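Local atomic coordinates of acyl-coenzyme A oxidase 1 (Yarrowia lipolytica, PDB entry 5Y9D), a protein that catalyses the FAD-dependent oxidation of 2,3-saturated acyl-CoAs to (2E)-enoyl-CoAs, reducing oxygen to hydrogen peroxide in peroxisomal fatty acid beta-oxidation. Residues Met33-Val44 / Arg637-Ala646; Gln506-Leu516 / Asn615-Ile625. One frame throughout, in Å; residues are numbered along the deposited sequence.

Interaction 1 (Met33-Val44 / Arg637-Ala646)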
loop_
_atom_site.group_PDB
_atom_site.type_symbol
_atom_site.label_atom_id
_atom_site.label_comp_id
_atom_site.label_asym_id
_atom_site.label_seq_id
_atom_site.Cartn_x
_atom_site.Cartn_y
_atom_site.Cartn_z
ATOM N N MET A 33 26.897 0.954 -13.223
ATOM C CA MET A 33 26.798 -0.123 -12.248
ATOM C C MET A 33 28.145 -0.785 -11.979
ATOM O O MET A 33 28.426 -1.164 -10.857
ATOM C CB MET A 33 25.755 -1.156 -12.675
ATOM C CG MET A 33 25.538 -2.300 -11.669
ATOM S SD MET A 33 24.710 -1.866 -10.110
ATOM C CE MET A 33 23.086 -1.428 -10.729
ATOM N N ALA A 34 28.982 -0.921 -12.994
ATOM C CA ALA A 34 30.312 -1.516 -12.823
ATOM C C ALA A 34 31.182 -0.612 -11.944
ATOM O O ALA A 34 31.959 -1.102 -11.119
ATOM C CB ALA A 34 30.976 -1.770 -14.182
ATOM N N LYS A 35 31.010 0.694 -12.092
ATOM C CA LYS A 35 31.722 1.692 -11.285
ATOM C C LYS A 35 31.257 1.603 -9.854
ATOM O O LYS A 35 32.082 1.540 -8.925
ATOM C CB LYS A 35 31.483 3.119 -11.825
ATOM C CG LYS A 35 32.006 3.309 -13.254
ATOM C CD LYS A 35 31.407 4.509 -13.989
ATOM C CE LYS A 35 32.116 5.819 -13.648
ATOM N NZ LYS A 35 33.515 5.831 -14.167
ATOM N N GLU A 36 29.937 1.568 -9.671
ATOM C CA GLU A 36 29.370 1.508 -8.323
ATOM C C GLU A 36 29.871 0.272 -7.638
ATOM O O GLU A 36 30.193 0.311 -6.463
ATOM C CB GLU A 36 27.847 1.448 -8.316
ATOM C CG GLU A 36 27.139 2.726 -8.645
ATOM C CD GLU A 36 27.242 3.808 -7.585
ATOM O OE1 GLU A 36 27.597 3.550 -6.398
ATOM O OE2 GLU A 36 26.919 4.957 -7.977
ATOM N N ARG A 37 29.942 -0.818 -8.390
ATOM C CA ARG A 37 30.326 -2.112 -7.830
ATOM C C ARG A 37 31.844 -2.218 -7.568
ATOM O O ARG A 37 32.288 -3.036 -6.780
ATOM C CB ARG A 37 29.808 -3.263 -8.714
ATOM C CG ARG A 37 30.110 -4.634 -8.117
ATOM C CD ARG A 37 29.322 -5.748 -8.763
ATOM N NE ARG A 37 27.882 -5.663 -8.540
ATOM C CZ ARG A 37 26.977 -5.479 -9.489
ATOM N NH1 ARG A 37 25.681 -5.447 -9.186
ATOM N NH2 ARG A 37 27.342 -5.325 -10.743
ATOM N N GLY A 38 32.634 -1.394 -8.240
ATOM C CA GLY A 38 34.058 -1.263 -7.897
ATOM C C GLY A 38 34.308 -0.532 -6.581
ATOM O O GLY A 38 35.363 -0.695 -5.988
ATOM N N LYS A 39 33.345 0.264 -6.107
ATOM C CA LYS A 39 33.502 0.972 -4.816
ATOM C C LYS A 39 33.439 0.041 -3.605
ATOM O O LYS A 39 33.894 0.390 -2.531
ATOM C CB LYS A 39 32.434 2.037 -4.620
ATOM C CG LYS A 39 32.316 3.115 -5.691
ATOM C CD LYS A 39 31.050 3.951 -5.481
ATOM C CE LYS A 39 31.031 5.163 -6.406
ATOM N NZ LYS A 39 29.910 6.110 -6.132
ATOM N N THR A 40 32.879 -1.150 -3.760
ATOM C CA THR A 40 32.710 -2.033 -2.626
ATOM C C THR A 40 34.052 -2.303 -1.933
ATOM O O THR A 40 35.015 -2.669 -2.585
ATOM C CB THR A 40 32.020 -3.331 -3.075
ATOM O OG1 THR A 40 30.735 -3.000 -3.592
ATOM C CG2 THR A 40 31.819 -4.325 -1.915
ATOM N N GLN A 41 34.087 -2.126 -0.611
ATOM C CA GLN A 41 35.322 -2.163 0.183
ATOM C C GLN A 41 35.589 -3.526 0.792
ATOM O O GLN A 41 36.677 -3.761 1.297
ATOM C CB GLN A 41 35.221 -1.159 1.338
ATOM C CG GLN A 41 36.349 -0.130 1.391
ATOM C CD GLN A 41 36.026 1.098 0.562
ATOM O OE1 GLN A 41 35.546 0.976 -0.567
ATOM N NE2 GLN A 41 36.264 2.288 1.122
ATOM N N PHE A 42 34.578 -4.397 0.764
ATOM C CA PHE A 42 34.583 -5.698 1.451
ATOM C C PHE A 42 34.256 -6.863 0.483
ATOM O O PHE A 42 33.813 -6.656 -0.636
ATOM C CB PHE A 42 33.577 -5.659 2.631
ATOM C CG PHE A 42 32.170 -5.252 2.235
ATOM C CD1 PHE A 42 31.285 -6.173 1.695
ATOM C CD2 PHE A 42 31.744 -3.952 2.382
ATOM C CE1 PHE A 42 30.012 -5.790 1.302
ATOM C CE2 PHE A 42 30.469 -3.574 2.012
ATOM C CZ PHE A 42 29.606 -4.488 1.452
ATOM N N THR A 43 34.497 -8.085 0.908
ATOM C CA THR A 43 34.077 -9.261 0.163
ATOM C C THR A 43 32.586 -9.535 0.396
ATOM O O THR A 43 32.165 -9.835 1.527
ATOM C CB THR A 43 34.873 -10.484 0.612
ATOM O OG1 THR A 43 36.269 -10.243 0.373
ATOM C CG2 THR A 43 34.405 -11.762 -0.131
ATOM N N VAL A 44 31.793 -9.438 -0.672
ATOM C CA VAL A 44 30.332 -9.530 -0.565
ATOM C C VAL A 44 29.892 -10.750 0.234
ATOM O O VAL A 44 29.023 -10.663 1.066
ATOM C CB VAL A 44 29.645 -9.577 -1.950
ATOM C CG1 VAL A 44 28.185 -9.968 -1.819
ATOM C CG2 VAL A 44 29.757 -8.236 -2.642
ATOM N N ARG A 637 25.469 4.953 1.427
ATOM C CA ARG A 637 25.305 5.102 -0.000
ATOM C C ARG A 637 26.544 4.688 -0.781
ATOM O O ARG A 637 26.413 4.102 -1.859
ATOM C CB ARG A 637 24.848 6.524 -0.389
ATOM C CG ARG A 637 24.731 6.793 -1.901
ATOM C CD ARG A 637 26.036 7.411 -2.383
ATOM N NE ARG A 637 26.197 7.642 -3.815
ATOM C CZ ARG A 637 26.473 6.710 -4.730
ATOM N NH1 ARG A 637 26.665 7.092 -5.995
ATOM N NH2 ARG A 637 26.542 5.408 -4.407
ATOM N N ASP A 638 27.732 4.947 -0.251
ATOM C CA ASP A 638 28.944 4.603 -0.994
ATOM C C ASP A 638 29.013 3.095 -1.283
ATOM O O ASP A 638 29.603 2.704 -2.287
ATOM C CB ASP A 638 30.229 5.086 -0.275
ATOM C CG ASP A 638 31.511 4.912 -1.146
ATOM O OD1 ASP A 638 31.578 5.452 -2.270
ATOM O OD2 ASP A 638 32.467 4.241 -0.702
ATOM N N GLN A 639 28.427 2.280 -0.404
ATOM C CA GLN A 639 28.506 0.817 -0.480
ATOM C C GLN A 639 27.175 0.099 -0.832
ATOM O O GLN A 639 27.074 -1.108 -0.630
ATOM C CB GLN A 639 28.997 0.248 0.864
ATOM C CG GLN A 639 30.378 0.688 1.359
ATOM C CD GLN A 639 31.520 0.113 0.531
ATOM O OE1 GLN A 639 31.840 -1.091 0.604
ATOM N NE2 GLN A 639 32.158 0.982 -0.260
ATOM N N VAL A 640 26.165 0.807 -1.345
ATOM C CA VAL A 640 24.854 0.195 -1.507
ATOM C C VAL A 640 24.861 -1.071 -2.323
ATOM O O VAL A 640 24.071 -2.008 -2.019
ATOM C CB VAL A 640 23.805 1.088 -2.174
ATOM C CG1 VAL A 640 23.108 1.917 -1.129
ATOM C CG2 VAL A 640 24.378 1.940 -3.309
ATOM N N ILE A 641 25.674 -1.075 -3.368
ATOM C CA ILE A 641 25.795 -2.206 -4.257
ATOM C C ILE A 641 26.352 -3.409 -3.528
ATOM O O ILE A 641 25.931 -4.514 -3.773
ATOM C CB ILE A 641 26.610 -1.867 -5.510
ATOM C CG1 ILE A 641 25.920 -0.766 -6.295
ATOM C CG2 ILE A 641 26.739 -3.075 -6.405
ATOM C CD1 ILE A 641 24.466 -1.050 -6.570
ATOM N N GLY A 642 27.312 -3.195 -2.645
ATOM C CA GLY A 642 27.817 -4.287 -1.850
ATOM C C GLY A 642 26.806 -4.912 -0.913
ATOM O O GLY A 642 26.683 -6.108 -0.894
ATOM N N LEU A 643 26.048 -4.115 -0.178
ATOM C CA LEU A 643 25.038 -4.639 0.752
ATOM C C LEU A 643 23.843 -5.361 0.096
ATOM O O LEU A 643 23.383 -6.476 0.502
ATOM C CB LEU A 643 24.594 -3.504 1.666
ATOM C CG LEU A 643 25.811 -2.719 2.156
ATOM C CD1 LEU A 643 25.468 -1.318 2.604
ATOM C CD2 LEU A 643 26.550 -3.460 3.251
ATOM N N THR A 644 23.378 -4.734 -0.967
ATOM C CA THR A 644 22.366 -5.321 -1.801
ATOM C C THR A 644 22.882 -6.589 -2.476
ATOM O O THR A 644 22.154 -7.542 -2.616
ATOM C CB THR A 644 21.759 -4.288 -2.765
ATOM O OG1 THR A 644 22.790 -3.542 -3.403
ATOM C CG2 THR A 644 20.929 -3.326 -1.993
ATOM N N ASP A 645 24.141 -6.581 -2.895
ATOM C CA ASP A 645 24.775 -7.731 -3.524
ATOM C C ASP A 645 24.844 -8.842 -2.498
ATOM O O ASP A 645 24.746 -10.015 -2.805
ATOM C CB ASP A 645 26.172 -7.371 -4.037
ATOM C CG ASP A 645 26.157 -6.772 -5.438
ATOM O OD1 ASP A 645 25.114 -6.787 -6.102
ATOM O OD2 ASP A 645 27.199 -6.273 -5.878
ATOM N N ALA A 646 25.045 -8.403 -1.268
ATOM C CA ALA A 646 25.222 -9.194 -0.066
ATOM C C ALA A 646 23.994 -10.010 0.229
ATOM O O ALA A 646 24.087 -11.046 0.868
ATOM C CB ALA A 646 25.542 -8.297 1.108
#
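The ring of Phe42 meets the first turn of helix 640-646 with its rim: Leu643 N lies in the ring plane, and CZ sits 3.7 Å from Gly642 C. With CG between the backbone N and the carbonyl carbon (chi1 55°), the ring swings closer to the helix than the start of its side chain, and Thr40, two residues back, lays CG2 over the centre of one face. Gly642, having no side chain, lets ring and threonine come down onto the helix backbone. Two guanidinium groups carry the charged part. The Arg637 guanidinium grips Glu36 end-on, NH2 to OE1 and NH1 to OE2 at 2.9 Å each, with planes only 26° apart. Lys39 NZ stands over one face of that guanidinium without bonding to it and makes a weak salt bridge to Glu36 OE1, which both cations share. Arg37 offers its NE edge to Asp645 OD2 at 2.8 Å, in the guanidinium plane and on the syn lone pair; its NH1 binds OD1 weakly. Between these pairs Ile641 fills the apolar middle, its CG1 against Glu36 CB (3.6 Å) and its CD1 against Met33 SD (3.6 Å).

Gln639, the N-cap residue of helix 640-646, reads the backbone opposite with its amide. OE1 takes Gln41 N in the carbonyl plane at 2.8 Å, and NE2 gives to Lys39 O at 2.9 Å from well above the plane of the Lys39 carbonyl, so two bonds fix the amide's rotation. Lys350 and Asp353 extend the Glu36-Arg637 network, Arg332 gives Asp645 a second cation, and Tyr661 receives Arg37 through its carbonyl and a cation-pi contact. Buried carboxylates that each meet more than one cation are probably kept ionised, so segments 33-44 and 637-646 are joined by charge as well as by apolar contact.

Interaction 2 (Gln506-Leu516 / Asn615-Ile625)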
loop_
_atom_site.group_PDB
_atom_site.type_symbol
_atom_site.label_atom_id
_atom_site.label_comp_id
_atom_site.label_asym_id
_atom_site.label_seq_id
_atom_site.Cartn_x
_atom_site.Cartn_y
_atom_site.Cartn_z
ATOM N N GLN A 506 18.695 13.668 31.481
ATOM C CA GLN A 506 18.959 14.905 30.733
ATOM C C GLN A 506 18.478 16.128 31.530
ATOM O O GLN A 506 17.277 16.273 31.782
ATOM C CB GLN A 506 18.201 14.859 29.392
ATOM C CG GLN A 506 19.050 14.557 28.162
ATOM C CD GLN A 506 19.942 15.714 27.766
ATOM O OE1 GLN A 506 21.051 15.511 27.287
ATOM N NE2 GLN A 506 19.473 16.933 27.990
ATOM N N ASN A 507 19.385 17.024 31.900
ATOM C CA ASN A 507 18.959 18.267 32.549
ATOM C C ASN A 507 18.609 19.386 31.548
ATOM O O ASN A 507 18.523 20.558 31.913
ATOM C CB ASN A 507 20.013 18.746 33.559
ATOM C CG ASN A 507 19.391 19.441 34.777
ATOM O OD1 ASN A 507 18.401 20.181 34.662
ATOM N ND2 ASN A 507 19.971 19.199 35.955
ATOM N N GLY A 508 18.399 19.017 30.287
ATOM C CA GLY A 508 17.996 19.965 29.250
ATOM C C GLY A 508 19.130 20.687 28.532
ATOM O O GLY A 508 18.871 21.612 27.765
ATOM N N GLN A 509 20.374 20.267 28.770
ATOM C CA GLN A 509 21.546 20.904 28.162
ATOM C C GLN A 509 22.008 20.232 26.857
ATOM O O GLN A 509 23.061 20.592 26.318
ATOM C CB GLN A 509 22.707 20.946 29.167
ATOM C CG GLN A 509 22.352 21.543 30.536
ATOM C CD GLN A 509 21.672 22.918 30.477
ATOM O OE1 GLN A 509 21.951 23.741 29.598
ATOM N NE2 GLN A 509 20.780 23.169 31.430
ATOM N N GLY A 510 21.219 19.279 26.348
ATOM C CA GLY A 510 21.510 18.595 25.077
ATOM C C GLY A 510 22.284 17.297 25.232
ATOM O O GLY A 510 22.937 17.064 26.239
ATOM N N THR A 511 22.210 16.448 24.218
ATOM C CA THR A 511 22.976 15.207 24.175
ATOM C C THR A 511 24.088 15.391 23.122
ATOM O O THR A 511 23.817 15.849 22.015
ATOM C CB THR A 511 22.059 14.010 23.813
ATOM O OG1 THR A 511 20.891 14.030 24.648
ATOM C CG2 THR A 511 22.794 12.660 23.979
ATOM N N PRO A 512 25.342 15.045 23.460
ATOM C CA PRO A 512 26.405 15.276 22.484
ATOM C C PRO A 512 26.366 14.276 21.343
ATOM O O PRO A 512 25.657 13.270 21.408
ATOM C CB PRO A 512 27.678 15.059 23.303
ATOM C CG PRO A 512 27.284 14.042 24.326
ATOM C CD PRO A 512 25.836 14.326 24.652
ATOM N N ARG A 513 27.145 14.569 20.311
ATOM C CA ARG A 513 27.308 13.695 19.154
ATOM C C ARG A 513 27.843 12.290 19.504
ATOM O O ARG A 513 27.371 11.299 18.947
ATOM C CB ARG A 513 28.236 14.379 18.137
ATOM C CG ARG A 513 28.901 13.449 17.129
ATOM C CD ARG A 513 29.946 14.178 16.307
ATOM N NE ARG A 513 29.309 14.996 15.282
ATOM C CZ ARG A 513 28.962 14.565 14.069
ATOM N NH1 ARG A 513 28.374 15.415 13.231
ATOM N NH2 ARG A 513 29.201 13.303 13.679
ATOM N N GLU A 514 28.824 12.214 20.404
ATOM C CA GLU A 514 29.503 10.948 20.743
ATOM C C GLU A 514 28.532 9.936 21.330
ATOM O O GLU A 514 28.589 8.747 21.011
ATOM C CB GLU A 514 30.633 11.163 21.766
ATOM C CG GLU A 514 31.854 11.928 21.259
ATOM C CD GLU A 514 31.679 13.445 21.280
ATOM O OE1 GLU A 514 32.053 14.099 20.272
ATOM O OE2 GLU A 514 31.162 13.977 22.294
ATOM N N GLN A 515 27.658 10.404 22.208
ATOM C CA GLN A 515 26.627 9.539 22.784
ATOM C C GLN A 515 25.598 9.134 21.726
ATOM O O GLN A 515 25.209 7.978 21.620
ATOM C CB GLN A 515 25.939 10.247 23.955
ATOM C CG GLN A 515 26.848 10.424 25.153
ATOM C CD GLN A 515 26.209 11.262 26.232
ATOM O OE1 GLN A 515 25.034 11.071 26.572
ATOM N NE2 GLN A 515 26.972 12.212 26.770
ATOM N N LEU A 516 25.183 10.103 20.928
ATOM C CA LEU A 516 24.230 9.845 19.869
ATOM C C LEU A 516 24.718 8.870 18.770
ATOM O O LEU A 516 23.892 8.330 18.037
ATOM C CB LEU A 516 23.765 11.172 19.259
ATOM C CG LEU A 516 22.733 11.980 20.061
ATOM C CD1 LEU A 516 22.414 13.275 19.323
ATOM C CD2 LEU A 516 21.458 11.182 20.332
ATOM N N ASN A 615 11.479 13.181 28.107
ATOM C CA ASN A 615 12.712 13.843 28.554
ATOM C C ASN A 615 13.948 12.929 28.401
ATOM O O ASN A 615 14.680 12.673 29.364
ATOM C CB ASN A 615 12.562 14.316 30.016
ATOM C CG ASN A 615 13.693 15.221 30.460
ATOM O OD1 ASN A 615 14.476 14.892 31.365
ATOM N ND2 ASN A 615 13.795 16.369 29.810
ATOM N N ILE A 616 14.148 12.416 27.188
ATOM C CA ILE A 616 15.318 11.593 26.847
ATOM C C ILE A 616 16.290 12.418 25.994
ATOM O O ILE A 616 17.510 12.357 26.169
ATOM C CB ILE A 616 14.880 10.317 26.086
ATOM C CG1 ILE A 616 14.162 9.343 27.050
ATOM C CG2 ILE A 616 16.065 9.642 25.397
ATOM C CD1 ILE A 616 13.089 8.480 26.410
ATOM N N LEU A 617 15.709 13.168 25.064
ATOM C CA LEU A 617 16.416 14.082 24.195
ATOM C C LEU A 617 15.864 15.474 24.429
ATOM O O LEU A 617 14.745 15.627 24.893
ATOM C CB LEU A 617 16.143 13.713 22.744
ATOM C CG LEU A 617 16.575 12.310 22.320
ATOM C CD1 LEU A 617 16.082 12.032 20.905
ATOM C CD2 LEU A 617 18.090 12.143 22.432
ATOM N N THR A 618 16.642 16.485 24.077
ATOM C CA THR A 618 16.149 17.862 24.055
ATOM C C THR A 618 15.786 18.232 22.627
ATOM O O THR A 618 16.277 17.609 21.691
ATOM C CB THR A 618 17.229 18.848 24.540
ATOM O OG1 THR A 618 18.246 18.984 23.544
ATOM C CG2 THR A 618 17.866 18.349 25.800
ATOM N N PRO A 619 14.934 19.259 22.450
ATOM C CA PRO A 619 14.723 19.847 21.118
ATOM C C PRO A 619 16.004 20.054 20.305
ATOM O O PRO A 619 16.074 19.622 19.161
ATOM C CB PRO A 619 14.055 21.177 21.447
ATOM C CG PRO A 619 13.220 20.858 22.653
ATOM C CD PRO A 619 13.984 19.810 23.438
ATOM N N GLY A 620 17.018 20.668 20.902
ATOM C CA GLY A 620 18.314 20.857 20.234
ATOM C C GLY A 620 19.081 19.596 19.828
ATOM O O GLY A 620 20.081 19.671 19.107
ATOM N N ASP A 621 18.637 18.438 20.305
ATOM C CA ASP A 621 19.177 17.160 19.850
ATOM C C ASP A 621 18.557 16.708 18.535
ATOM O O ASP A 621 19.170 15.955 17.823
ATOM C CB ASP A 621 18.947 16.078 20.895
ATOM C CG ASP A 621 19.620 16.387 22.206
ATOM O OD1 ASP A 621 20.638 17.113 22.192
ATOM O OD2 ASP A 621 19.131 15.896 23.252
ATOM N N ILE A 622 17.355 17.183 18.219
ATOM C CA ILE A 622 16.641 16.788 16.995
ATOM C C ILE A 622 17.353 17.311 15.754
ATOM O O ILE A 622 17.546 16.588 14.778
ATOM C CB ILE A 622 15.188 17.325 16.978
ATOM C CG1 ILE A 622 14.411 16.887 18.232
ATOM C CG2 ILE A 622 14.466 16.875 15.721
ATOM C CD1 ILE A 622 14.637 15.445 18.658
ATOM N N ASP A 623 17.731 18.580 15.790
ATOM C CA ASP A 623 18.576 19.136 14.749
ATOM C C ASP A 623 19.789 18.219 14.545
ATOM O O ASP A 623 20.083 17.796 13.431
ATOM C CB ASP A 623 19.046 20.541 15.124
ATOM C CG ASP A 623 17.899 21.485 15.390
ATOM O OD1 ASP A 623 17.367 22.067 14.408
ATOM O OD2 ASP A 623 17.501 21.611 16.580
ATOM N N LEU A 624 20.469 17.891 15.627
ATOM C CA LEU A 624 21.651 17.068 15.522
ATOM C C LEU A 624 21.356 15.660 14.976
ATOM O O LEU A 624 22.174 15.117 14.253
ATOM C CB LEU A 624 22.358 16.969 16.876
ATOM C CG LEU A 624 23.874 17.211 16.857
ATOM C CD1 LEU A 624 24.469 16.794 18.205
ATOM C CD2 LEU A 624 24.575 16.489 15.704
ATOM N N ILE A 625 20.196 15.075 15.316
ATOM C CA ILE A 625 19.836 13.720 14.857
ATOM C C ILE A 625 19.697 13.727 13.350
ATOM O O ILE A 625 20.226 12.855 12.690
ATOM C CB ILE A 625 18.490 13.187 15.426
ATOM C CG1 ILE A 625 18.443 13.208 16.958
ATOM C CG2 ILE A 625 18.238 11.759 14.948
ATOM C CD1 ILE A 625 19.728 12.780 17.608
#
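Thr511 and Asp621 carry the polar first shell. The backbone N of Thr511 points almost straight at Asp621 OD1 (2.6 Å, N-H...O angle 177°), meeting it on the syn side though 27° out of the carboxylate plane, and Thr511 OG1 donates to OD2 at 2.9 Å. That second oxygen is gripped from both faces: the threonine hydroxyl comes over one, and Thr618 N comes over the other at 2.7 Å. CG of Asp621 lies anti to the carbonyl carbon (chi1 -61°), which turns the carboxylate toward Thr511 N and back to Thr618 N, and the three donors probably fix its rotation.

Beside this polar centre lies an apolar one. Leu516 pushes both methyls towards Ile625 CD1, the two side chains crossing at about a right angle, and its CD2 also reaches Leu617 CD2 (4.1 Å); Leu624 CD1 lies against the backbone where helix 513-516 starts.

Thr618 and Asp621 form a capping box at the start of helix 619-637, although the return bond from Asp621 N to Thr618 OG1 is weak. The capping aspartate therefore does double duty, closing its own helix end and receiving the incoming segment. Thr618 turns its CG2 toward the incoming segment, 3.5 Å from Gly510 N, and Gln506 lays its CG near Ile616 O at 3.3 Å.

Asn615, with positive phi, is the C-prime residue of a Schellman motif ending helix 608-613. Phe521 and Leu628 back Leu516, and Leu601 backs Ile625. Arg513 is tied to Glu631 further along helix 619-637, and Asp623 pairs with Arg613 and Lys540 of the second subunit.

Both contacts are partly buried and lie towards the outside of the chain, their centres about 28 and 36 Å from its own, and neither lies at the probable catalytic glutamate or the FAD pocket. They share a neighbourhood in sequence: helix 619-637, whose start belongs to interaction 2, is followed directly by helix 640-646 of interaction 1. Interaction 2 is nested inside the loop that interaction 1 closes, yet the nearest atoms are about 15 Å apart. Interaction 1 joins parts of the chain nearly 600 residues apart through salt bridges and a side-chain amide; interaction 2 joins nearer pieces through a capping carboxylate and a cluster of leucines and isoleucine, and it alone has the second subunit within reach.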